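Local coordinates for GDP-L-fucose synthase (Campylobacter jejuni subsp. jejuni serotype O:2, PDB 7M13), which binds NADPH and makes GDP-D-glycero-L-gluco-heptose for the capsular polysaccharide, probably as an NADPH-dependent reductase of a keto-sugar nucleotide, at residues B[68-72]-B[82-87]. Residues are numbered along the deposited sequence; the frame is centred on the assembly and turned at random.
Sequences AVLPC and DFIYEN. With NAP (NADP nicotinamide-adenine-dinucleotide phosphate), chain E.
The side-chain amide of Asn87 meets the backbone of Leu70 as one peptide strand meets another, giving and taking a hydrogen bond at a single residue. Leu70 N donates to a lone pair of Asn87 OD1 (2.9 Å, 164°), and Asn87 ND2 reaches Leu70 O at 3.0 Å, almost within the plane of its own amide. With chi1 at -70°, CG of Asn87 lies anti to its carbonyl carbon, and ND2 can also bond Phe83 O, one turn back (2.8 Å). A water donating to both OD1 and Ala68 O completes the grip; together these bonds fix which way round the amide is turned. Leu70, its CG anti to the backbone N (172°), drives CD2 against Asp82 CB at 3.6 Å and crosses the Phe83 side chain at about a right angle. Cys72 lies over one face of the Phe83 ring: CB sits 4.0 Å from the centroid, a CH-pi contact, and SG adds a sulfur-aromatic one. On the cofactor side, Val69 packs its CB and CG1 on a ribose of NADP. Within the Rossmann fold, helix 80-100 thus holds the cofactor-lining loop that follows strand 63-66; Phe140 of helix 138-158 touches Val69, Cys72 and Asn87, while Asp82 OD1 is hydrogen-bonded to Tyr158 OH of the second subunit.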
# COMPACT_ATOMS: atom_id res chain seq x y z
N ALA B 68 -6.29 5.03 -15.83
CA ALA B 68 -5.03 5.76 -15.90
C ALA B 68 -3.96 5.10 -15.03
O ALA B 68 -4.26 4.68 -13.91
CB ALA B 68 -5.26 7.17 -15.46
N VAL B 69 -2.76 5.01 -15.56
CA VAL B 69 -1.64 4.30 -14.89
C VAL B 69 -0.32 4.82 -15.43
O VAL B 69 -0.27 5.26 -16.59
CB VAL B 69 -1.78 2.78 -15.06
CG1 VAL B 69 -1.45 2.33 -16.48
CG2 VAL B 69 -0.93 2.05 -14.05
N LEU B 70 0.72 4.76 -14.60
CA LEU B 70 2.12 4.71 -15.04
C LEU B 70 2.51 3.25 -15.10
O LEU B 70 2.69 2.61 -14.08
CB LEU B 70 3.02 5.47 -14.06
CG LEU B 70 4.51 5.30 -14.35
CD1 LEU B 70 4.86 5.79 -15.73
CD2 LEU B 70 5.33 6.02 -13.29
N PRO B 71 2.58 2.65 -16.30
CA PRO B 71 2.81 1.22 -16.39
C PRO B 71 4.27 0.83 -16.12
O PRO B 71 5.13 1.62 -16.35
CB PRO B 71 2.51 0.92 -17.87
CG PRO B 71 2.77 2.21 -18.58
CD PRO B 71 2.44 3.32 -17.60
N CYS B 72 4.47 -0.39 -15.63
CA CYS B 72 5.79 -0.97 -15.33
C CYS B 72 6.16 -1.93 -16.46
O CYS B 72 5.44 -2.94 -16.64
CB CYS B 72 5.72 -1.70 -14.00
SG CYS B 72 7.30 -2.40 -13.47
N ASP B 82 8.60 6.17 -8.91
CA ASP B 82 7.48 6.74 -9.68
C ASP B 82 6.34 5.72 -9.72
O ASP B 82 5.19 6.14 -9.64
CB ASP B 82 7.95 7.17 -11.06
CG ASP B 82 9.11 8.15 -11.09
OD1 ASP B 82 9.34 8.84 -10.06
OD2 ASP B 82 9.79 8.19 -12.17
N PHE B 83 6.65 4.44 -9.87
CA PHE B 83 5.59 3.43 -10.01
C PHE B 83 4.68 3.44 -8.78
O PHE B 83 3.46 3.19 -8.89
CB PHE B 83 6.12 2.01 -10.18
CG PHE B 83 6.87 1.80 -11.45
CD1 PHE B 83 7.99 1.03 -11.42
CD2 PHE B 83 6.43 2.34 -12.64
CE1 PHE B 83 8.72 0.82 -12.58
CE2 PHE B 83 7.18 2.14 -13.80
CZ PHE B 83 8.30 1.37 -13.75
N ILE B 84 5.27 3.59 -7.61
CA ILE B 84 4.45 3.53 -6.37
C ILE B 84 3.87 4.92 -6.11
O ILE B 84 2.65 5.03 -5.89
CB ILE B 84 5.18 2.90 -5.18
CG1 ILE B 84 4.24 2.89 -3.96
CG2 ILE B 84 6.53 3.53 -4.84
CD1 ILE B 84 4.67 1.95 -2.88
N TYR B 85 4.65 6.00 -6.17
CA TYR B 85 4.07 7.33 -5.88
C TYR B 85 2.94 7.69 -6.86
O TYR B 85 1.85 8.10 -6.42
CB TYR B 85 5.16 8.39 -5.85
CG TYR B 85 4.61 9.79 -5.69
CD1 TYR B 85 4.06 10.21 -4.49
CD2 TYR B 85 4.54 10.65 -6.75
CE1 TYR B 85 3.51 11.47 -4.33
CE2 TYR B 85 3.99 11.92 -6.62
CZ TYR B 85 3.47 12.34 -5.40
OH TYR B 85 2.91 13.58 -5.29
N GLU B 86 3.23 7.68 -8.15
CA GLU B 86 2.29 8.23 -9.14
C GLU B 86 1.00 7.41 -9.09
O GLU B 86 -0.10 7.99 -9.12
CB GLU B 86 2.94 8.29 -10.52
CG GLU B 86 4.00 9.37 -10.56
CD GLU B 86 4.54 9.70 -11.94
OE1 GLU B 86 3.78 9.54 -12.93
OE2 GLU B 86 5.73 10.12 -12.00
N ASN B 87 1.13 6.08 -9.05
CA ASN B 87 -0.07 5.22 -9.10
C ASN B 87 -0.84 5.34 -7.79
O ASN B 87 -2.06 5.39 -7.82
CB ASN B 87 0.28 3.79 -9.49
CG ASN B 87 0.71 3.75 -10.95
OD1 ASN B 87 -0.03 4.24 -11.84
ND2 ASN B 87 1.85 3.16 -11.23
PA NAP E . -2.21 2.68 -20.90
O1A NAP E . -0.79 2.62 -20.42
O2A NAP E . -2.47 2.29 -22.34
O5B NAP E . -2.83 4.11 -20.73
C5B NAP E . -2.71 4.81 -19.49
C4B NAP E . -3.33 6.16 -19.70
O4B NAP E . -3.31 6.84 -18.42
C3B NAP E . -2.59 7.06 -20.70
O3B NAP E . -3.50 7.53 -21.69
C2B NAP E . -2.00 8.16 -19.82
O2B NAP E . -2.00 9.45 -20.44
C1B NAP E . -2.99 8.19 -18.66
N9A NAP E . -2.39 8.76 -17.47
C8A NAP E . -1.30 8.31 -16.78
N7A NAP E . -0.92 9.11 -15.81
C5A NAP E . -1.81 10.16 -15.87
C6A NAP E . -1.92 11.34 -15.11
N6A NAP E . -1.08 11.69 -14.14
N1A NAP E . -2.93 12.18 -15.45
C2A NAP E . -3.75 11.85 -16.45
N3A NAP E . -3.73 10.77 -17.24
C4A NAP E . -2.72 9.96 -16.89
O3 NAP E . -3.11 1.77 -19.95
PN NAP E . -3.73 0.34 -20.24
O1N NAP E . -2.66 -0.52 -20.78
O2N NAP E . -4.96 0.56 -21.02
O5D NAP E . -4.10 -0.13 -18.75
C5D NAP E . -5.38 0.12 -18.21
C4D NAP E . -5.42 -0.47 -16.83
O4D NAP E . -5.26 -1.92 -16.92
C3D NAP E . -4.33 0.03 -15.88
O3D NAP E . -4.83 0.11 -14.53
C2D NAP E . -3.29 -1.04 -16.02
O2D NAP E . -2.36 -1.08 -14.94
C1D NAP E . -4.14 -2.29 -16.11
N1N NAP E . -3.39 -3.41 -16.72
C2N NAP E . -2.91 -3.34 -18.00
C3N NAP E . -2.15 -4.34 -18.50
C7N NAP E . -1.59 -4.31 -19.88
O7N NAP E . -1.05 -5.34 -20.33
N7N NAP E . -1.71 -3.18 -20.58
C4N NAP E . -1.89 -5.52 -17.71
C5N NAP E . -2.46 -5.55 -16.38
C6N NAP E . -3.09 -4.51 -15.92
P2B NAP E . -0.85 9.84 -21.51
O1X NAP E . -1.27 9.11 -22.76
O2X NAP E . 0.46 9.47 -20.98
O3X NAP E . -0.98 11.37 -21.63
O HOH W 1 -2.83 4.60 -11.43